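PDB 2XHS: nuclear hormone receptor FTZ-F1 from Drosophila melanogaster, which probably acts as a transcription factor of the NR5A nuclear receptor group, its ligand-binding domain taking up a peptide of the partner protein Fushi tarazu. Local coordinates for residues Q30-A33 with L34-K37; E49-C52 with K53-Q57; G149-V152 with C153-L157; T190-P193 with S194-D197. All coordinates share one frame; numbering follows the deposited sequence.

Contact 1: residues Q30-A33 with L34-K37; sequences QLFA and LLQK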
ATOM      1  N   GLN A  30       6.782  -0.624 -13.423  1.00 56.01           N
ATOM      2  CA  GLN A  30       7.163   0.696 -13.065  1.00 56.65           C
ATOM      3  C   GLN A  30       8.313   0.621 -12.145  1.00 54.89           C
ATOM      4  O   GLN A  30       9.134   1.478 -12.139  1.00 55.40           O
ATOM      5  CB  GLN A  30       6.034   1.371 -12.337  1.00 58.08           C
ATOM      6  CG  GLN A  30       5.245   2.320 -13.155  1.00 63.21           C
ATOM      7  CD  GLN A  30       4.083   2.815 -12.389  1.00 69.84           C
ATOM      8  OE1 GLN A  30       4.048   2.693 -11.178  1.00 72.37           O
ATOM      9  NE2 GLN A  30       3.107   3.356 -13.077  1.00 71.47           N
ATOM     10  N   LEU A  31       8.340  -0.371 -11.296  1.00 53.75           N
ATOM     11  CA  LEU A  31       9.391  -0.416 -10.331  1.00 52.93           C
ATOM     12  C   LEU A  31      10.756  -0.627 -10.891  1.00 52.36           C
ATOM     13  O   LEU A  31      11.657   0.092 -10.582  1.00 51.80           O
ATOM     14  CB  LEU A  31       9.088  -1.521  -9.346  1.00 53.07           C
ATOM     15  CG  LEU A  31      10.025  -1.498  -8.173  1.00 53.85           C
ATOM     16  CD1 LEU A  31      10.007  -2.785  -7.508  1.00 58.90           C
ATOM     17  CD2 LEU A  31      11.329  -1.269  -8.760  1.00 57.90           C
ATOM     18  N   PHE A  32      10.925  -1.669 -11.663  1.00 52.16           N
ATOM     19  CA  PHE A  32      12.202  -1.950 -12.254  1.00 51.41           C
ATOM     20  C   PHE A  32      12.583  -0.948 -13.304  1.00 51.23           C
ATOM     21  O   PHE A  32      13.730  -0.730 -13.572  1.00 50.82           O
ATOM     22  CB  PHE A  32      12.270  -3.390 -12.696  1.00 50.77           C
ATOM     23  CG  PHE A  32      12.213  -4.339 -11.563  1.00 48.42           C
ATOM     24  CD1 PHE A  32      13.315  -4.624 -10.838  1.00 47.59           C
ATOM     25  CD2 PHE A  32      11.056  -4.914 -11.205  1.00 48.30           C
ATOM     26  CE1 PHE A  32      13.259  -5.466  -9.814  1.00 43.92           C
ATOM     27  CE2 PHE A  32      11.021  -5.757 -10.173  1.00 48.94           C
ATOM     28  CZ  PHE A  32      12.118  -6.024  -9.483  1.00 45.60           C
ATOM     29  N   ALA A  33      11.603  -0.327 -13.911  1.00 51.31           N
ATOM     30  CA  ALA A  33      11.902   0.666 -14.902  1.00 51.83           C
ATOM     31  C   ALA A  33      12.622   1.840 -14.313  1.00 52.85           C
ATOM     32  O   ALA A  33      13.555   2.335 -14.879  1.00 53.76           O
ATOM     33  CB  ALA A  33      10.664   1.119 -15.509  1.00 51.36           C
ATOM     34  N   LEU A  34      12.137   2.329 -13.189  1.00 53.37           N
ATOM     35  CA  LEU A  34      12.764   3.425 -12.504  1.00 52.57           C
ATOM     36  C   LEU A  34      14.105   2.972 -12.029  1.00 53.13           C
ATOM     37  O   LEU A  34      15.084   3.646 -12.176  1.00 53.50           O
ATOM     38  CB  LEU A  34      11.897   3.824 -11.330  1.00 52.35           C
ATOM     39  CG  LEU A  34      12.161   5.030 -10.457  1.00 51.11           C
ATOM     40  CD1 LEU A  34      10.912   5.416  -9.851  1.00 52.69           C
ATOM     41  CD2 LEU A  34      13.050   4.618  -9.400  1.00 52.70           C
ATOM     42  N   LEU A  35      14.163   1.785 -11.486  1.00 53.64           N
ATOM     43  CA  LEU A  35      15.409   1.314 -10.950  1.00 54.08           C
ATOM     44  C   LEU A  35      16.431   1.225 -12.034  1.00 55.85           C
ATOM     45  O   LEU A  35      17.566   1.526 -11.818  1.00 56.83           O
ATOM     46  CB  LEU A  35      15.242  -0.060 -10.340  1.00 53.65           C
ATOM     47  CG  LEU A  35      14.794  -0.293  -8.921  1.00 50.40           C
ATOM     48  CD1 LEU A  35      14.746  -1.735  -8.736  1.00 44.32           C
ATOM     49  CD2 LEU A  35      15.748   0.266  -7.984  1.00 48.57           C
ATOM     50  N   GLN A  36      16.056   0.750 -13.199  1.00 57.63           N
ATOM     51  CA  GLN A  36      17.011   0.718 -14.275  1.00 58.79           C
ATOM     52  C   GLN A  36      17.385   2.088 -14.711  1.00 58.89           C
ATOM     53  O   GLN A  36      18.518   2.415 -14.826  1.00 58.64           O
ATOM     54  CB  GLN A  36      16.415   0.003 -15.461  1.00 59.76           C
ATOM     55  CG  GLN A  36      17.237   0.098 -16.695  1.00 62.48           C
ATOM     56  CD  GLN A  36      18.543  -0.611 -16.563  1.00 66.65           C
ATOM     57  OE1 GLN A  36      18.842  -1.183 -15.534  1.00 67.46           O
ATOM     58  NE2 GLN A  36      19.334  -0.571 -17.604  1.00 67.75           N
ATOM     59  N   LYS A  37      16.417   2.929 -14.920  1.00 60.24           N
ATOM     60  CA  LYS A  37      16.730   4.246 -15.393  1.00 61.46           C
ATOM     61  C   LYS A  37      17.581   4.998 -14.424  1.00 62.27           C
ATOM     62  O   LYS A  37      18.427   5.756 -14.811  1.00 63.31           O
ATOM     63  CB  LYS A  37      15.473   5.019 -15.668  1.00 60.90           C
ATOM     64  CG  LYS A  37      15.711   6.452 -15.821  1.00 62.27           C
ATOM     65  CD  LYS A  37      14.516   7.128 -16.377  1.00 65.87           C
ATOM     66  CE  LYS A  37      14.766   8.583 -16.518  1.00 67.54           C
ATOM     67  NZ  LYS A  37      13.564   9.251 -17.023  1.00 72.53           N
TER
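Leu31 and Leu35 make an apolar contact one turn apart along helix 24-39, on its buried flank. The two side chains run alongside each other in the same direction, and Leu31 CD2 lies 3.4 Å from Leu35 CD1. Leu31 holds its CG anti to the backbone N (chi1 -171°), whereas Leu35 has CG beside the N and anti to the carbonyl carbon, a pairing that brings one methyl of each leucine together. Leu35 CD1 also meets the ring of Phe32, approaching CD1 of that ring obliquely at 3.8 Å, while Leu31 CD2 sits 4.2 Å above one ring face, near its rim. With an alanine at Leu35, the methyl shared by Leu31 and Phe32 would be missing, and the ring would probably be freer to turn. The backbone follows the alpha-helical pattern: Leu35 N bonds to Leu31 O at 3.2 Å, and the bonds from Gln36 N to Phe32 O and from Lys37 N to Ala33 O are shorter. Gln36 and Lys37 are exposed, and Gln36 OE1 reaches Asn112, between strands 108-110 and 116-118, by a weak hydrogen bond. Helix 47-67 packs against the inner flank, where Leu34 touches Leu50, Val54 and Gln57, and Leu35 touches Leu50.

Contact 2: residues E49-C52 with K53-Q57; sequences ELMC and KVLDQ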
ATOM      1  N   GLU A  49      18.461   7.300  -1.138  1.00 50.69           N
ATOM      2  CA  GLU A  49      17.716   8.225  -1.944  1.00 51.55           C
ATOM      3  C   GLU A  49      16.867   7.525  -2.945  1.00 51.93           C
ATOM      4  O   GLU A  49      15.806   7.985  -3.258  1.00 53.17           O
ATOM      5  CB  GLU A  49      18.648   9.114  -2.725  1.00 52.89           C
ATOM      6  CG  GLU A  49      19.366  10.132  -1.942  1.00 55.44           C
ATOM      7  CD  GLU A  49      19.657  11.326  -2.755  1.00 58.83           C
ATOM      8  OE1 GLU A  49      19.646  11.216  -3.970  1.00 59.43           O
ATOM      9  OE2 GLU A  49      19.914  12.381  -2.192  1.00 64.81           O
ATOM     10  N   LEU A  50      17.378   6.443  -3.492  1.00 51.37           N
ATOM     11  CA  LEU A  50      16.693   5.669  -4.499  1.00 50.09           C
ATOM     12  C   LEU A  50      15.442   5.056  -3.961  1.00 50.12           C
ATOM     13  O   LEU A  50      14.420   5.073  -4.581  1.00 50.43           O
ATOM     14  CB  LEU A  50      17.606   4.574  -4.973  1.00 49.64           C
ATOM     15  CG  LEU A  50      17.718   4.265  -6.455  1.00 48.72           C
ATOM     16  CD1 LEU A  50      18.312   2.931  -6.628  1.00 47.19           C
ATOM     17  CD2 LEU A  50      16.412   4.318  -7.116  1.00 47.86           C
HETATM   18  N   MSE A  51      15.522   4.548  -2.762  1.00 49.74           N
HETATM   19  CA  MSE A  51      14.398   3.915  -2.172  1.00 49.89           C
HETATM   20  C   MSE A  51      13.310   4.919  -2.081  1.00 48.82           C
HETATM   21  O   MSE A  51      12.183   4.614  -2.289  1.00 49.69           O
HETATM   22  CB  MSE A  51      14.758   3.435  -0.791  1.00 49.96           C
HETATM   23  CG  MSE A  51      13.704   2.639  -0.158  1.00 52.15           C
HETATM   24 SE   MSE A  51      13.954   2.582   1.633  1.00 66.29          SE
HETATM   25  CE  MSE A  51      13.260   4.244   2.063  1.00 65.93           C
ATOM     26  N   CYS A  52      13.673   6.133  -1.745  1.00 47.43           N
ATOM     27  CA  CYS A  52      12.751   7.235  -1.639  1.00 46.82           C
ATOM     28  C   CYS A  52      12.144   7.576  -2.953  1.00 46.99           C
ATOM     29  O   CYS A  52      11.031   8.024  -3.014  1.00 47.66           O
ATOM     30  CB  CYS A  52      13.411   8.448  -1.046  1.00 46.22           C
ATOM     31  SG  CYS A  52      13.596   8.400   0.671  1.00 45.52           S
ATOM     32  N   LYS A  53      12.911   7.422  -4.007  1.00 46.12           N
ATOM     33  CA  LYS A  53      12.423   7.688  -5.324  1.00 44.95           C
ATOM     34  C   LYS A  53      11.343   6.739  -5.687  1.00 43.94           C
ATOM     35  O   LYS A  53      10.391   7.088  -6.323  1.00 43.22           O
ATOM     36  CB  LYS A  53      13.557   7.602  -6.311  1.00 45.69           C
ATOM     37  CG  LYS A  53      14.000   8.938  -6.764  1.00 50.51           C
ATOM     38  CD  LYS A  53      15.020   8.869  -7.819  1.00 55.02           C
ATOM     39  CE  LYS A  53      16.368   9.145  -7.266  1.00 58.74           C
ATOM     40  NZ  LYS A  53      17.283   9.535  -8.337  1.00 60.55           N
ATOM     41  N   VAL A  54      11.537   5.497  -5.312  1.00 43.65           N
ATOM     42  CA  VAL A  54      10.583   4.465  -5.573  1.00 42.58           C
ATOM     43  C   VAL A  54       9.333   4.740  -4.824  1.00 42.62           C
ATOM     44  O   VAL A  54       8.272   4.679  -5.363  1.00 43.81           O
ATOM     45  CB  VAL A  54      11.117   3.149  -5.096  1.00 41.10           C
ATOM     46  CG1 VAL A  54      10.122   2.101  -5.281  1.00 40.55           C
ATOM     47  CG2 VAL A  54      12.304   2.803  -5.855  1.00 43.28           C
ATOM     48  N   LEU A  55       9.473   5.070  -3.566  1.00 42.09           N
ATOM     49  CA  LEU A  55       8.359   5.366  -2.720  1.00 42.52           C
ATOM     50  C   LEU A  55       7.619   6.553  -3.216  1.00 43.41           C
ATOM     51  O   LEU A  55       6.432   6.607  -3.166  1.00 43.30           O
ATOM     52  CB  LEU A  55       8.849   5.653  -1.332  1.00 41.70           C
ATOM     53  CG  LEU A  55       9.457   4.517  -0.562  1.00 38.89           C
ATOM     54  CD1 LEU A  55      10.024   5.051   0.663  1.00 35.83           C
ATOM     55  CD2 LEU A  55       8.430   3.540  -0.241  1.00 33.19           C
ATOM     56  N   ASP A  56       8.335   7.528  -3.703  1.00 45.04           N
ATOM     57  CA  ASP A  56       7.681   8.679  -4.214  1.00 47.79           C
ATOM     58  C   ASP A  56       6.808   8.263  -5.353  1.00 48.79           C
ATOM     59  O   ASP A  56       5.691   8.664  -5.452  1.00 51.02           O
ATOM     60  CB  ASP A  56       8.720   9.671  -4.704  1.00 48.21           C
ATOM     61  CG  ASP A  56       8.175  11.059  -4.838  1.00 50.55           C
ATOM     62  OD1 ASP A  56       7.409  11.445  -3.984  1.00 50.27           O
ATOM     63  OD2 ASP A  56       8.493  11.757  -5.796  1.00 48.49           O
ATOM     64  N   GLN A  57       7.318   7.450  -6.232  1.00 49.56           N
ATOM     65  CA  GLN A  57       6.549   7.027  -7.363  1.00 50.36           C
ATOM     66  C   GLN A  57       5.360   6.252  -6.915  1.00 49.30           C
ATOM     67  O   GLN A  57       4.308   6.353  -7.463  1.00 49.36           O
ATOM     68  CB  GLN A  57       7.413   6.152  -8.228  1.00 51.54           C
ATOM     69  CG  GLN A  57       6.805   5.705  -9.508  1.00 56.12           C
ATOM     70  CD  GLN A  57       7.701   4.777 -10.269  1.00 62.05           C
ATOM     71  OE1 GLN A  57       8.189   3.801  -9.735  1.00 63.20           O
ATOM     72  NE2 GLN A  57       7.922   5.076 -11.521  1.00 62.98           N
TER
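Met51, a selenomethionine, and Leu55 form the packed side of this turn of helix 47-67; Glu49 and Lys53 form its looser, partly exposed side. The Met51 chain leaves with CG anti to the backbone N and then bends at its last torsion (chi3 79°), which swings CE to 3.6 Å from Leu55 CD1, the two side chains crossing obliquely. Leu122 touches both residues, and Phe117 of strand 116-118 also lies on Met51. A serine in place of Leu55 would remove CD1 from beside the Met51 methyl and would probably open a gap between Met51 and Leu122. Leu55 N bonds to Met51 O at 3.0 Å, and Val54 N to Leu50 O. On the looser side, Glu49 OE1 and Lys53 NZ stand 5.2 Å apart, too far for an ion pair, though their opposite charges may attract weakly; Lys53 NZ is hydrogen-bonded to Gln38 OE1. Asp56 turns elsewhere, its OD1 accepting from the backbone N of Leu235 in helix 234-240, which Cys52 also touches. A carboxylate at the first turn of that helix, probably the activation helix of the receptor, is likely to be stabilised by the helix end, so polar and apolar contacts tie the two helices.

Contact 3: residues G149-V152 with C153-L157; sequences GDYV and CMKFL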
ATOM      1  N   GLY A 149      -8.178 -11.186  -3.519  1.00 38.73           N
ATOM      2  CA  GLY A 149      -9.418 -10.608  -3.089  1.00 37.99           C
ATOM      3  C   GLY A 149      -9.380  -9.969  -1.740  1.00 38.40           C
ATOM      4  O   GLY A 149      -9.930  -8.938  -1.533  1.00 38.52           O
ATOM      5  N   ASP A 150      -8.722 -10.622  -0.816  1.00 37.08           N
ATOM      6  CA  ASP A 150      -8.577 -10.124   0.506  1.00 35.96           C
ATOM      7  C   ASP A 150      -7.815  -8.852   0.501  1.00 36.66           C
ATOM      8  O   ASP A 150      -8.135  -7.944   1.189  1.00 38.85           O
ATOM      9  CB  ASP A 150      -7.776 -11.112   1.316  1.00 36.14           C
ATOM     10  CG  ASP A 150      -8.464 -12.387   1.503  1.00 38.06           C
ATOM     11  OD1 ASP A 150      -9.645 -12.362   1.753  1.00 40.76           O
ATOM     12  OD2 ASP A 150      -7.834 -13.420   1.446  1.00 39.46           O
ATOM     13  N   TYR A 151      -6.768  -8.817  -0.282  1.00 35.63           N
ATOM     14  CA  TYR A 151      -5.872  -7.698  -0.337  1.00 35.68           C
ATOM     15  C   TYR A 151      -6.510  -6.415  -0.795  1.00 35.98           C
ATOM     16  O   TYR A 151      -6.184  -5.385  -0.316  1.00 37.47           O
ATOM     17  CB  TYR A 151      -4.674  -8.070  -1.196  1.00 35.70           C
ATOM     18  CG  TYR A 151      -3.970  -6.937  -1.873  1.00 38.05           C
ATOM     19  CD1 TYR A 151      -3.126  -6.120  -1.188  1.00 41.07           C
ATOM     20  CD2 TYR A 151      -4.139  -6.699  -3.200  1.00 38.21           C
ATOM     21  CE1 TYR A 151      -2.504  -5.110  -1.787  1.00 41.38           C
ATOM     22  CE2 TYR A 151      -3.520  -5.678  -3.795  1.00 40.86           C
ATOM     23  CZ  TYR A 151      -2.696  -4.894  -3.085  1.00 41.25           C
ATOM     24  OH  TYR A 151      -2.053  -3.871  -3.679  1.00 45.49           O
ATOM     25  N   VAL A 152      -7.382  -6.463  -1.766  1.00 36.38           N
ATOM     26  CA  VAL A 152      -8.061  -5.273  -2.196  1.00 37.71           C
ATOM     27  C   VAL A 152      -9.043  -4.709  -1.214  1.00 38.16           C
ATOM     28  O   VAL A 152      -9.197  -3.541  -1.105  1.00 38.27           O
ATOM     29  CB  VAL A 152      -8.693  -5.424  -3.563  1.00 37.26           C
ATOM     30  CG1 VAL A 152      -7.648  -5.494  -4.566  1.00 36.74           C
ATOM     31  CG2 VAL A 152      -9.452  -6.651  -3.627  1.00 40.38           C
ATOM     32  N   CYS A 153      -9.773  -5.598  -0.550  1.00 39.00           N
ATOM     33  CA  CYS A 153     -10.768  -5.190   0.431  1.00 40.78           C
ATOM     34  C   CYS A 153     -10.075  -4.486   1.584  1.00 40.80           C
ATOM     35  O   CYS A 153     -10.570  -3.496   2.121  1.00 40.35           O
ATOM     36  CB  CYS A 153     -11.548  -6.402   0.942  1.00 40.46           C
ATOM     37  SG  CYS A 153     -12.436  -7.315  -0.340  1.00 46.25           S
HETATM   38  N   MSE A 154      -8.919  -5.023   1.955  1.00 41.00           N
HETATM   39  CA  MSE A 154      -8.154  -4.514   3.046  1.00 42.88           C
HETATM   40  C   MSE A 154      -7.598  -3.169   2.768  1.00 42.43           C
HETATM   41  O   MSE A 154      -7.387  -2.411   3.655  1.00 44.03           O
HETATM   42  CB  MSE A 154      -7.079  -5.482   3.428  1.00 43.63           C
HETATM   43  CG  MSE A 154      -7.569  -6.463   4.380  1.00 49.27           C
HETATM   44 SE   MSE A 154      -6.235  -7.613   4.825  1.00 73.81          SE
HETATM   45  CE  MSE A 154      -6.475  -8.789   3.479  1.00 42.36           C
ATOM     46  N   LYS A 155      -7.332  -2.892   1.519  1.00 41.85           N
ATOM     47  CA  LYS A 155      -6.843  -1.610   1.104  1.00 42.12           C
ATOM     48  C   LYS A 155      -7.864  -0.527   1.299  1.00 42.40           C
ATOM     49  O   LYS A 155      -7.577   0.527   1.767  1.00 43.32           O
ATOM     50  CB  LYS A 155      -6.453  -1.700  -0.346  1.00 40.99           C
ATOM     51  CG  LYS A 155      -5.048  -1.320  -0.579  1.00 45.53           C
ATOM     52  CD  LYS A 155      -4.757  -1.066  -1.983  1.00 47.82           C
ATOM     53  CE  LYS A 155      -3.654  -0.077  -2.055  1.00 51.07           C
ATOM     54  NZ  LYS A 155      -3.286   0.201  -3.434  1.00 57.03           N
ATOM     55  N   PHE A 156      -9.077  -0.803   0.900  1.00 43.05           N
ATOM     56  CA  PHE A 156     -10.167   0.090   1.111  1.00 44.82           C
ATOM     57  C   PHE A 156     -10.443   0.239   2.558  1.00 44.76           C
ATOM     58  O   PHE A 156     -10.806   1.276   3.016  1.00 46.33           O
ATOM     59  CB  PHE A 156     -11.394  -0.424   0.435  1.00 45.34           C
ATOM     60  CG  PHE A 156     -11.383  -0.224  -1.008  1.00 51.47           C
ATOM     61  CD1 PHE A 156     -11.632   0.999  -1.539  1.00 55.60           C
ATOM     62  CD2 PHE A 156     -11.119  -1.251  -1.846  1.00 57.69           C
ATOM     63  CE1 PHE A 156     -11.617   1.178  -2.863  1.00 55.91           C
ATOM     64  CE2 PHE A 156     -11.103  -1.063  -3.172  1.00 57.76           C
ATOM     65  CZ  PHE A 156     -11.350   0.147  -3.673  1.00 57.33           C
ATOM     66  N   LEU A 157     -10.304  -0.835   3.286  1.00 42.63           N
ATOM     67  CA  LEU A 157     -10.586  -0.759   4.664  1.00 40.36           C
ATOM     68  C   LEU A 157      -9.630   0.188   5.256  1.00 40.70           C
ATOM     69  O   LEU A 157      -9.968   0.965   6.096  1.00 42.19           O
ATOM     70  CB  LEU A 157     -10.404  -2.106   5.285  1.00 40.29           C
ATOM     71  CG  LEU A 157     -11.627  -2.940   5.061  1.00 39.82           C
ATOM     72  CD1 LEU A 157     -11.605  -4.082   5.936  1.00 37.13           C
ATOM     73  CD2 LEU A 157     -12.771  -2.109   5.363  1.00 41.48           C
TER
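Met154, a selenomethionine, extends through its second torsion and then folds at SE (chi3 -87°), which carries its CE back over the preceding turn to 3.4 Å from Asp150 CB. Lys155 stays stretched beyond CG, and the aliphatic part of its chain runs up beside Tyr151: CD lies 4.2 Å from the Tyr151 OH and approaches the ring obliquely. The ring of Phe156 comes to the carbonyl of Val152, again at an oblique angle, with CD2 as the touching atom. These side chains fan out from helix 148-159, whose backbone bonds are uneven. Met154 N bonds soundly to Asp150 O at 3.1 Å, while the bonds from Cys153 N to Gly149 O and from Phe156 N to Val152 O, the latter 3.4 Å long, are weak. Lys155 N is split weakly between Tyr151 O and Val152 O. Every residue taking part is buried, so the polar ends need partners elsewhere in the domain. Asp150 OD2 forms a salt bridge with Lys198 of helix 198-224; Tyr151 OH is hydrogen-bonded to Asp95 of helix 77-102 and its ring stacks on His98. Lys155 makes a cation-pi contact with Trp65 and a long, weak ion pair with Asp95. The helix thus crosses the interior with partners for its charged groups: the buried ammonium of Lys155 is likely to keep its charge through Trp65 and, more weakly, Asp95, and Asp150 would probably stay ionised opposite Lys198.

Contact 4: residues T190-P193 with S194-D197; sequences TCYP and SVND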
ATOM      1  N   THR A 190     -18.021 -17.638   1.885  1.00 45.25           N
ATOM      2  CA  THR A 190     -18.279 -18.404   0.705  1.00 45.21           C
ATOM      3  C   THR A 190     -17.093 -19.089   0.091  1.00 46.68           C
ATOM      4  O   THR A 190     -17.174 -20.216  -0.334  1.00 46.90           O
ATOM      5  CB  THR A 190     -18.831 -17.526  -0.331  1.00 45.40           C
ATOM      6  OG1 THR A 190     -19.752 -16.648   0.276  1.00 48.33           O
ATOM      7  CG2 THR A 190     -19.555 -18.314  -1.305  1.00 44.11           C
ATOM      8  N   CYS A 191     -15.999 -18.367  -0.031  1.00 48.36           N
ATOM      9  CA  CYS A 191     -14.839 -18.893  -0.706  1.00 48.87           C
ATOM     10  C   CYS A 191     -13.768 -19.515   0.147  1.00 48.48           C
ATOM     11  O   CYS A 191     -12.968 -20.238  -0.355  1.00 48.33           O
ATOM     12  CB  CYS A 191     -14.255 -17.838  -1.623  1.00 48.24           C
ATOM     13  SG  CYS A 191     -15.373 -17.264  -2.838  1.00 54.39           S
ATOM     14  N   TYR A 192     -13.731 -19.236   1.431  1.00 48.41           N
ATOM     15  CA  TYR A 192     -12.767 -19.904   2.273  1.00 48.52           C
ATOM     16  C   TYR A 192     -13.384 -20.415   3.542  1.00 48.95           C
ATOM     17  O   TYR A 192     -13.006 -20.011   4.601  1.00 49.64           O
ATOM     18  CB  TYR A 192     -11.650 -18.961   2.647  1.00 47.70           C
ATOM     19  CG  TYR A 192     -10.795 -18.530   1.505  1.00 47.57           C
ATOM     20  CD1 TYR A 192      -9.703 -19.250   1.132  1.00 46.99           C
ATOM     21  CD2 TYR A 192     -11.062 -17.382   0.827  1.00 48.18           C
ATOM     22  CE1 TYR A 192      -8.938 -18.850   0.123  1.00 45.34           C
ATOM     23  CE2 TYR A 192     -10.307 -16.998  -0.184  1.00 47.23           C
ATOM     24  CZ  TYR A 192      -9.249 -17.730  -0.530  1.00 47.87           C
ATOM     25  OH  TYR A 192      -8.481 -17.312  -1.549  1.00 45.35           O
ATOM     26  N   PRO A 193     -14.319 -21.328   3.415  1.00 49.02           N
ATOM     27  CA  PRO A 193     -15.066 -21.884   4.524  1.00 49.26           C
ATOM     28  C   PRO A 193     -14.209 -22.620   5.491  1.00 50.20           C
ATOM     29  O   PRO A 193     -14.464 -22.670   6.657  1.00 51.61           O
ATOM     30  CB  PRO A 193     -15.953 -22.859   3.819  1.00 48.81           C
ATOM     31  CG  PRO A 193     -16.202 -22.242   2.601  1.00 47.63           C
ATOM     32  CD  PRO A 193     -14.974 -21.653   2.158  1.00 48.50           C
ATOM     33  N   SER A 194     -13.201 -23.239   4.947  1.00 50.55           N
ATOM     34  CA  SER A 194     -12.264 -24.044   5.664  1.00 51.70           C
ATOM     35  C   SER A 194     -11.407 -23.284   6.633  1.00 51.64           C
ATOM     36  O   SER A 194     -10.914 -23.833   7.589  1.00 52.07           O
ATOM     37  CB  SER A 194     -11.403 -24.750   4.662  1.00 52.60           C
ATOM     38  OG  SER A 194     -11.308 -23.973   3.495  1.00 57.41           O
ATOM     39  N   VAL A 195     -11.201 -22.020   6.371  1.00 51.26           N
ATOM     40  CA  VAL A 195     -10.354 -21.232   7.214  1.00 52.00           C
ATOM     41  C   VAL A 195     -11.218 -20.554   8.231  1.00 52.75           C
ATOM     42  O   VAL A 195     -11.994 -19.704   7.917  1.00 52.72           O
ATOM     43  CB  VAL A 195      -9.630 -20.200   6.386  1.00 50.95           C
ATOM     44  CG1 VAL A 195      -8.406 -19.762   7.062  1.00 49.59           C
ATOM     45  CG2 VAL A 195      -9.265 -20.778   5.112  1.00 51.24           C
ATOM     46  N   ASN A 196     -11.083 -20.962   9.470  1.00 53.34           N
ATOM     47  CA  ASN A 196     -11.929 -20.435  10.497  1.00 54.55           C
ATOM     48  C   ASN A 196     -11.495 -19.103  11.063  1.00 54.42           C
ATOM     49  O   ASN A 196     -10.358 -18.902  11.410  1.00 54.56           O
ATOM     50  CB  ASN A 196     -12.130 -21.472  11.586  1.00 55.16           C
ATOM     51  CG  ASN A 196     -12.670 -22.774  11.057  1.00 57.65           C
ATOM     52  OD1 ASN A 196     -13.766 -22.842  10.562  1.00 55.57           O
ATOM     53  ND2 ASN A 196     -11.901 -23.823  11.188  1.00 61.74           N
ATOM     54  N   ASP A 197     -12.446 -18.197  11.157  1.00 54.05           N
ATOM     55  CA  ASP A 197     -12.216 -16.865  11.642  1.00 53.64           C
ATOM     56  C   ASP A 197     -11.249 -16.135  10.766  1.00 52.09           C
ATOM     57  O   ASP A 197     -10.506 -15.307  11.213  1.00 53.04           O
ATOM     58  CB  ASP A 197     -11.703 -16.898  13.060  1.00 54.44           C
ATOM     59  CG  ASP A 197     -12.443 -15.983  13.937  1.00 56.72           C
ATOM     60  OD1 ASP A 197     -13.493 -15.527  13.520  1.00 60.90           O
ATOM     61  OD2 ASP A 197     -11.996 -15.714  15.040  1.00 58.36           O
TER
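Tyr192 O accepts one hydrogen bond, from Val195 N at 3.2 Å, and this bond closes a type I beta turn running from Tyr192 to Val195. The turn starts as helix 170-191 ends, Tyr192 being the first residue to leave helical backbone angles, and leads toward helix 198-224. The N-H points fairly well at the oxygen (152°), but the donor stands above the carbonyl plane, 59° out of it. Pro193 takes the second position of the turn, where its ring-fixed phi of -63° suits the type I geometry, and Ser194 takes the third. Both are exposed on the protein surface, whereas Tyr192 is buried. Its OH reaches Asp147 OD2 by a hydrogen bond, and Lys198 makes a cation-pi contact with the ring. Through this side chain the connection between the two helices touches the body of the domain. Farther along, Asp197 occupies the N-cap position of helix 198-224 without a capping bond from its side chain, and OD2 instead forms a salt bridge with Arg200. Across the turn, apolar packing amounts to one methyl: Val195 CG2 rests 3.9 Å from Tyr192 CB and meets the tyrosine ring obliquely.

Along the chain the contacts come in series, from contact 1 to contact 4, and in space they fall into two pairs on opposite sides of the chain's centre. Contacts 1 and 2 lie on the successive helices 24-39 and 47-67, their centres about 11 Å apart, and touch directly through their side chains. Contacts 3 and 4 have centres about 17 Å apart with nearest atoms about 5 Å apart; Lys198 bridges them, paired with Asp150 and lying against Tyr192. Between the pairs the centres are 24 to 38 Å apart. Contacts 1 to 3 are helix turns and contact 4 a helix connection, fitting the largely helical ligand-binding domain of nuclear receptors.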